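PDB 3NV9: malic enzyme from Entamoeba histolytica, which probably catalyses the oxidative decarboxylation of malate to pyruvate and carbon dioxide, with NAD or NADP as the hydride acceptor. Local coordinates for residues Glu118-Leu123 / Asn166-Ser171; Pro189-Asp194 / Pro364-Gly369; Ile135-Lys140 / Ile152-Arg157. All blocks are in the same frame, centred on the assembly; numbering follows the deposited sequence.

Interaction 1: Glu118-Leu123 / Asn166-Ser171. With GOL (glycerol), chain N.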
# COMPACT_ATOMS: atom_id res chain seq x y z
N GLU A 118 4.09 -6.56 7.40
CA GLU A 118 4.53 -5.18 7.70
C GLU A 118 6.05 -5.08 8.06
O GLU A 118 6.71 -4.14 7.70
CB GLU A 118 3.63 -4.54 8.78
CG GLU A 118 3.68 -3.08 8.68
CD GLU A 118 2.84 -2.35 9.68
OE1 GLU A 118 3.02 -1.10 9.83
OE2 GLU A 118 2.02 -3.01 10.33
N GLY A 119 6.58 -6.07 8.79
CA GLY A 119 8.01 -6.11 9.09
C GLY A 119 8.80 -6.30 7.81
O GLY A 119 9.83 -5.68 7.64
N LYS A 120 8.30 -7.13 6.90
CA LYS A 120 8.95 -7.29 5.56
C LYS A 120 8.93 -5.95 4.81
O LYS A 120 9.92 -5.58 4.21
CB LYS A 120 8.24 -8.34 4.64
CG LYS A 120 8.13 -9.78 5.16
CD LYS A 120 9.44 -10.53 5.00
CE LYS A 120 9.19 -12.00 5.44
NZ LYS A 120 10.46 -12.85 5.28
N ALA A 121 7.80 -5.25 4.84
CA ALA A 121 7.72 -4.02 4.09
C ALA A 121 8.67 -3.03 4.74
O ALA A 121 9.29 -2.26 4.02
CB ALA A 121 6.33 -3.46 4.13
N LEU A 122 8.72 -3.01 6.10
CA LEU A 122 9.60 -2.10 6.85
C LEU A 122 11.05 -2.34 6.37
O LEU A 122 11.80 -1.39 6.04
CB LEU A 122 9.48 -2.33 8.38
CG LEU A 122 10.61 -1.70 9.24
CD1 LEU A 122 10.49 -0.12 9.26
CD2 LEU A 122 10.73 -2.22 10.70
N LEU A 123 11.42 -3.63 6.27
CA LEU A 123 12.80 -3.99 5.84
C LEU A 123 13.11 -3.68 4.38
O LEU A 123 14.25 -3.40 4.01
CB LEU A 123 13.10 -5.46 6.09
CG LEU A 123 13.08 -5.95 7.54
CD1 LEU A 123 13.26 -7.51 7.61
CD2 LEU A 123 14.08 -5.17 8.43
N ASN A 166 5.85 -9.82 -4.12
CA ASN A 166 6.65 -10.59 -3.21
C ASN A 166 5.73 -11.49 -2.40
O ASN A 166 5.22 -11.11 -1.33
CB ASN A 166 7.49 -9.61 -2.36
CG ASN A 166 8.21 -10.28 -1.21
OD1 ASN A 166 7.70 -10.26 -0.07
ND2 ASN A 166 9.40 -10.85 -1.47
N LEU A 167 5.49 -12.69 -2.92
CA LEU A 167 4.66 -13.70 -2.22
C LEU A 167 5.36 -14.11 -0.93
O LEU A 167 6.56 -14.33 -0.91
CB LEU A 167 4.41 -14.95 -3.10
CG LEU A 167 3.83 -14.73 -4.52
CD1 LEU A 167 4.06 -15.93 -5.42
CD2 LEU A 167 2.31 -14.40 -4.45
N GLU A 168 4.60 -14.23 0.15
CA GLU A 168 5.12 -14.74 1.40
C GLU A 168 4.13 -15.74 2.05
O GLU A 168 2.91 -15.52 1.98
CB GLU A 168 5.28 -13.56 2.39
CG GLU A 168 6.30 -12.47 2.01
CD GLU A 168 7.73 -12.88 2.30
OE1 GLU A 168 8.61 -12.06 2.01
OE2 GLU A 168 7.97 -14.02 2.84
N ASP A 169 4.68 -16.75 2.75
CA ASP A 169 3.98 -17.44 3.84
C ASP A 169 2.63 -18.04 3.34
O ASP A 169 1.55 -17.86 3.94
CB ASP A 169 3.79 -16.49 5.03
CG ASP A 169 5.10 -16.14 5.74
OD1 ASP A 169 6.19 -16.50 5.24
OD2 ASP A 169 5.07 -15.48 6.81
N ILE A 170 2.73 -18.72 2.20
CA ILE A 170 1.66 -19.47 1.58
C ILE A 170 2.05 -20.95 1.68
O ILE A 170 3.18 -21.36 1.33
CB ILE A 170 1.48 -19.04 0.09
CG1 ILE A 170 1.33 -17.52 0.02
CG2 ILE A 170 0.34 -19.81 -0.58
CD1 ILE A 170 0.95 -16.95 -1.35
N SER A 171 1.11 -21.75 2.17
CA SER A 171 1.31 -23.18 2.36
C SER A 171 1.60 -23.93 1.05
O SER A 171 1.15 -23.51 -0.02
CB SER A 171 0.03 -23.75 2.96
OG SER A 171 -1.00 -23.67 1.98
C1 GOL N . 8.68 -14.66 8.05
O1 GOL N . 8.39 -15.00 6.70
C2 GOL N . 9.99 -13.90 8.27
O2 GOL N . 9.94 -13.19 9.50
C3 GOL N . 11.22 -14.83 8.21
O3 GOL N . 11.29 -15.48 6.93
O HOH W 1 9.40 -15.42 4.46
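The carboxylate of E168 has the aliphatic end of K120 lying over its face: K120 CE is 3.5 Å from both E168 OE1 and E168 OE2. The ammonium group is carried past them, and its salt bridge, K120 NZ to E168 OE2 at 3.7 Å, is a long one. Water 1 fills in the link, accepting from K120 NZ at 2.9 Å and lying 2.6 Å from E168 OE2, to which it probably donates. Both chains bend at chi2 (-79° in each); they approach from opposite directions, and the end of K120 passes across the carboxylate. A long, flexible lysine suits this place because it spans from helix 114-128 to the C-terminal end of strand 164-167 in the parallel sheet, while K120 NZ hydrogen-bonds to Y65 OH of the second subunit. The acidic pair E168 and D169, with D193 and D194 close by, is consistent with the divalent-metal site of malic enzymes, although no metal is modelled there. A glycerol, probably from the crystallisation liquor, lies beside K120 and D169. Its O1 donates to D169 OD1 at 3.0 Å, whereas the bonds from K120 NZ to glycerol O1 and O3 are weak.

Interaction 2: Pro189-Asp194 / Pro364-Gly369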
# COMPACT_ATOMS: atom_id res chain seq x y z
N PRO A 189 7.67 -8.99 -12.40
CA PRO A 189 8.24 -10.14 -11.71
C PRO A 189 7.46 -10.56 -10.45
O PRO A 189 7.14 -9.72 -9.59
CB PRO A 189 9.64 -9.63 -11.28
CG PRO A 189 9.49 -8.18 -11.19
CD PRO A 189 8.57 -7.84 -12.36
N VAL A 190 7.20 -11.88 -10.37
CA VAL A 190 6.57 -12.51 -9.23
C VAL A 190 7.46 -13.62 -8.70
O VAL A 190 7.95 -14.46 -9.47
CB VAL A 190 5.17 -13.12 -9.61
CG1 VAL A 190 4.49 -13.82 -8.39
CG2 VAL A 190 4.31 -12.02 -10.11
N TRP A 191 7.68 -13.63 -7.40
CA TRP A 191 8.55 -14.64 -6.81
C TRP A 191 7.98 -14.93 -5.43
O TRP A 191 7.09 -14.24 -4.98
CB TRP A 191 10.01 -14.16 -6.80
CG TRP A 191 10.41 -13.36 -5.61
CD1 TRP A 191 9.70 -12.36 -5.03
CD2 TRP A 191 11.65 -13.47 -4.86
NE1 TRP A 191 10.42 -11.84 -3.95
CE2 TRP A 191 11.60 -12.53 -3.83
CE3 TRP A 191 12.79 -14.30 -4.97
CZ2 TRP A 191 12.65 -12.37 -2.90
CZ3 TRP A 191 13.84 -14.13 -4.05
CH2 TRP A 191 13.76 -13.19 -3.04
N HIS A 192 8.49 -15.96 -4.78
CA HIS A 192 7.99 -16.37 -3.49
C HIS A 192 9.23 -16.35 -2.54
O HIS A 192 10.18 -17.11 -2.69
CB HIS A 192 7.25 -17.73 -3.65
CG HIS A 192 6.81 -18.38 -2.36
ND1 HIS A 192 6.62 -17.69 -1.18
CD2 HIS A 192 6.46 -19.65 -2.08
CE1 HIS A 192 6.24 -18.52 -0.22
NE2 HIS A 192 6.13 -19.72 -0.75
N ASP A 193 9.25 -15.37 -1.62
CA ASP A 193 10.40 -15.08 -0.79
C ASP A 193 10.84 -16.36 -0.06
O ASP A 193 12.01 -16.67 -0.04
CB ASP A 193 10.02 -13.99 0.22
CG ASP A 193 11.21 -13.36 0.96
OD1 ASP A 193 12.38 -13.59 0.56
OD2 ASP A 193 10.96 -12.66 1.98
N ASP A 194 9.89 -17.10 0.50
CA ASP A 194 10.24 -18.39 1.16
C ASP A 194 10.89 -19.44 0.25
O ASP A 194 11.51 -20.36 0.75
CB ASP A 194 9.00 -19.02 1.77
CG ASP A 194 8.37 -18.12 2.73
OD1 ASP A 194 8.81 -18.10 3.90
OD2 ASP A 194 7.43 -17.42 2.31
N PRO A 364 16.00 -7.72 0.12
CA PRO A 364 16.06 -6.28 -0.22
C PRO A 364 16.92 -6.06 -1.46
O PRO A 364 16.57 -5.23 -2.34
CB PRO A 364 16.69 -5.63 1.03
CG PRO A 364 16.34 -6.59 2.13
CD PRO A 364 16.38 -7.97 1.52
N GLY A 365 17.99 -6.83 -1.54
CA GLY A 365 18.96 -6.75 -2.64
C GLY A 365 18.43 -7.40 -3.90
O GLY A 365 18.51 -6.83 -4.96
N ILE A 366 17.85 -8.59 -3.77
CA ILE A 366 17.20 -9.23 -4.95
C ILE A 366 16.12 -8.35 -5.62
O ILE A 366 16.20 -8.06 -6.81
CB ILE A 366 16.70 -10.66 -4.61
CG1 ILE A 366 17.88 -11.54 -4.24
CG2 ILE A 366 15.94 -11.32 -5.77
CD1 ILE A 366 17.49 -12.87 -3.46
N LEU A 367 15.13 -7.92 -4.86
CA LEU A 367 14.08 -7.12 -5.43
C LEU A 367 14.65 -5.79 -5.97
O LEU A 367 14.23 -5.31 -7.02
CB LEU A 367 12.97 -6.83 -4.38
CG LEU A 367 12.16 -8.10 -4.02
CD1 LEU A 367 11.53 -8.08 -2.63
CD2 LEU A 367 11.08 -8.37 -5.11
N LYS A 368 15.55 -5.15 -5.24
CA LYS A 368 15.98 -3.85 -5.67
C LYS A 368 16.65 -4.01 -7.05
O LYS A 368 16.41 -3.21 -7.97
CB LYS A 368 16.97 -3.21 -4.66
CG LYS A 368 17.34 -1.77 -5.00
CD LYS A 368 16.14 -0.81 -4.91
CE LYS A 368 16.53 0.64 -5.20
NZ LYS A 368 15.30 1.46 -5.28
N GLY A 369 17.47 -5.04 -7.19
CA GLY A 369 18.19 -5.30 -8.44
C GLY A 369 17.18 -5.52 -9.53
O GLY A 369 17.28 -4.94 -10.65
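W191 lays the six-membered half of its indole under I366, whose CG2 methyl stands over the ring face, 4.2 Å from the ring centroid and 25° off the normal, a CH-pi contact. The delta methyl of the same isoleucine also reaches the outer rim, with I366 CD1 3.8 Å from W191 CH2, so both branches of the side chain press on one end of the indole. The two side chains cross at about a right angle. At the pyrrole end L367 takes over: its CD2 comes to 3.7 Å from W191 NE1, approaching obliquely. Being neighbours on helix 363-372, I366 and L367 together follow the length of the bicyclic ring, and the long indole is wide enough to meet both. The indole gets there through a chi1 of 87°, with CG in the crowded position between backbone N and carbonyl carbon. On its other face the chain's own backbone approaches, D193 CA lying 4.1 Å from the ring plane toward the rim.

In the fold the contact ties strand 190-192, one of the two outermost strands of the four-stranded parallel sheet, to a helix 170 residues further on that belongs to the NAD-binding domain. I378 touches both W191 and I366 and extends the apolar patch, while V421 of helix 413-428 backs I366. K368, which follows L367, instead makes a salt bridge with D448.

No hydrogen bond passes between the two segments. The attraction is dispersion with a weak CH-pi component, and because such forces have little directionality, the fit depends on the shapes of the broad indole and the branched aliphatic groups rather than on any fixed polar geometry.

Interaction 3: Ile135-Lys140 / Ile152-Arg157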
# COMPACT_ATOMS: atom_id res chain seq x y z
N ILE A 135 0.03 -6.94 1.79
CA ILE A 135 -1.27 -7.24 1.16
C ILE A 135 -1.73 -8.58 1.65
O ILE A 135 -1.42 -9.58 1.05
CB ILE A 135 -1.17 -7.29 -0.37
CG1 ILE A 135 -0.61 -5.98 -0.92
CG2 ILE A 135 -2.55 -7.60 -1.05
CD1 ILE A 135 -1.61 -4.83 -0.97
N CYS A 136 -2.40 -8.59 2.80
CA CYS A 136 -2.91 -9.85 3.43
C CYS A 136 -4.35 -10.14 2.98
O CYS A 136 -5.24 -9.32 3.13
CB CYS A 136 -2.84 -9.75 4.96
SG CYS A 136 -1.17 -9.91 5.52
N ILE A 137 -4.57 -11.29 2.36
CA ILE A 137 -5.85 -11.58 1.72
C ILE A 137 -6.43 -12.84 2.27
O ILE A 137 -5.72 -13.68 2.84
CB ILE A 137 -5.69 -11.79 0.22
CG1 ILE A 137 -4.95 -13.13 -0.09
CG2 ILE A 137 -5.05 -10.53 -0.43
CD1 ILE A 137 -4.72 -13.44 -1.62
N ASP A 138 -7.74 -12.97 2.09
CA ASP A 138 -8.41 -14.24 2.36
C ASP A 138 -8.36 -15.05 1.09
O ASP A 138 -8.83 -14.61 0.03
CB ASP A 138 -9.85 -13.99 2.77
CG ASP A 138 -10.57 -15.30 3.21
OD1 ASP A 138 -10.00 -16.42 3.10
OD2 ASP A 138 -11.70 -15.19 3.71
N SER A 139 -7.79 -16.25 1.14
CA SER A 139 -7.83 -17.07 -0.11
C SER A 139 -8.89 -18.22 -0.05
O SER A 139 -8.87 -19.12 -0.88
CB SER A 139 -6.46 -17.61 -0.45
OG SER A 139 -6.09 -18.65 0.48
N LYS A 140 -9.80 -18.20 0.93
CA LYS A 140 -10.69 -19.37 1.18
C LYS A 140 -11.78 -19.35 0.20
O LYS A 140 -12.30 -18.28 -0.15
CB LYS A 140 -11.28 -19.39 2.59
CG LYS A 140 -10.26 -19.92 3.61
CD LYS A 140 -10.81 -20.00 5.02
CE LYS A 140 -11.53 -18.69 5.46
NZ LYS A 140 -10.60 -17.51 5.60
N ILE A 152 -4.15 -16.66 -7.47
CA ILE A 152 -3.73 -16.37 -8.86
C ILE A 152 -4.53 -15.24 -9.48
O ILE A 152 -3.97 -14.29 -10.06
CB ILE A 152 -3.78 -17.63 -9.76
CG1 ILE A 152 -2.65 -18.57 -9.32
CG2 ILE A 152 -3.56 -17.26 -11.17
CD1 ILE A 152 -2.75 -20.03 -9.81
N GLU A 153 -5.85 -15.35 -9.34
CA GLU A 153 -6.77 -14.35 -9.91
C GLU A 153 -6.51 -12.99 -9.28
O GLU A 153 -6.47 -11.96 -9.98
CB GLU A 153 -8.27 -14.77 -9.72
CG GLU A 153 -9.25 -13.70 -10.23
CD GLU A 153 -10.73 -14.13 -10.13
OE1 GLU A 153 -11.04 -15.22 -9.62
OE2 GLU A 153 -11.59 -13.36 -10.57
N PHE A 154 -6.35 -13.01 -7.94
CA PHE A 154 -6.17 -11.79 -7.13
C PHE A 154 -4.93 -11.00 -7.60
O PHE A 154 -5.00 -9.82 -7.89
CB PHE A 154 -6.07 -12.13 -5.62
CG PHE A 154 -5.87 -10.92 -4.76
CD1 PHE A 154 -6.94 -10.29 -4.19
CD2 PHE A 154 -4.58 -10.39 -4.56
CE1 PHE A 154 -6.77 -9.13 -3.41
CE2 PHE A 154 -4.37 -9.22 -3.78
CZ PHE A 154 -5.47 -8.58 -3.22
N VAL A 155 -3.83 -11.70 -7.69
CA VAL A 155 -2.57 -11.08 -8.05
C VAL A 155 -2.61 -10.55 -9.47
O VAL A 155 -2.13 -9.42 -9.72
CB VAL A 155 -1.40 -12.08 -7.79
CG1 VAL A 155 -0.06 -11.52 -8.30
CG2 VAL A 155 -1.31 -12.36 -6.35
N GLN A 156 -3.19 -11.34 -10.39
CA GLN A 156 -3.44 -10.90 -11.78
C GLN A 156 -4.25 -9.60 -11.89
O GLN A 156 -4.00 -8.77 -12.78
CB GLN A 156 -4.08 -12.03 -12.62
CG GLN A 156 -3.04 -13.13 -13.05
CD GLN A 156 -3.67 -14.43 -13.64
OE1 GLN A 156 -4.90 -14.56 -13.78
NE2 GLN A 156 -2.81 -15.39 -13.97
N ARG A 157 -5.18 -9.39 -10.97
CA ARG A 157 -5.95 -8.15 -10.98
C ARG A 157 -5.17 -6.96 -10.40
O ARG A 157 -5.30 -5.83 -10.90
CB ARG A 157 -7.26 -8.35 -10.24
CG ARG A 157 -8.25 -9.31 -10.96
CD ARG A 157 -9.67 -9.21 -10.38
NE ARG A 157 -10.50 -10.31 -10.89
CZ ARG A 157 -11.04 -10.37 -12.11
NH1 ARG A 157 -10.88 -9.36 -12.97
NH2 ARG A 157 -11.74 -11.44 -12.49
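F154 has a chi1 of 179°, which sets its CG opposite the backbone N and sends the ring from helix 148-158 toward the strand end, where I137, at a chi1 of 70°, has CG2 anti to its carbonyl carbon and aimed at the ring. The methyl I137 CG2 lies over one face, offset toward the rim, 3.4 Å from F154 CZ; the CH-pi distance to the ring centroid is 3.7 Å, 22° off the normal. I135, two residues back and so on the same side of the extended chain, adds a second methyl: I135 CG2 is 3.7 Å from F154 CE2, coming in obliquely. Beta-branched isoleucines suit the extended backbone here, and the flat phenylalanine can be touched by both.

Two charged pairs close within their own segments. In an Asx turn D138 OD1 accepts from K140 N at 2.8 Å, and K140 NZ reaches the same oxygen, also at 2.8 Å, from the opposite face of the carboxylate. On the helix, E153 OE2 takes a bond of 2.7 Å from R157 NH2, in the guanidinium plane. R157 NH1 goes on to the carbonyls of D138 and K140 of the second subunit, and I158 of that subunit packs on F154.

The arrangement is that of a beta-alpha-beta crossover: strand 131-136, helix 148-158 on the sheet, then the parallel strand 164-167, with strand 92-97 lying between the two.

How the interactions relate
All three contacts draw on one parallel sheet, in which strands 164-167 and 190-192 are neighbours and 131-136 is the other outermost strand. Interactions 1 and 2, with centres about 11 Å apart, touch directly: D194 OD2 probably accepts a hydrogen bond from D169 N at 2.9 Å, so the acidic residues at the ends of the two strands gather beside the glycerol, at what is probably the active-site pocket. Interaction 3 lies between the halves of interaction 1 in sequence, yet its centre is about 14 Å from that of interaction 1 and about 18 Å from that of interaction 2, without touching either. Interactions 1 and 3 also meet the second subunit; interaction 2 does not.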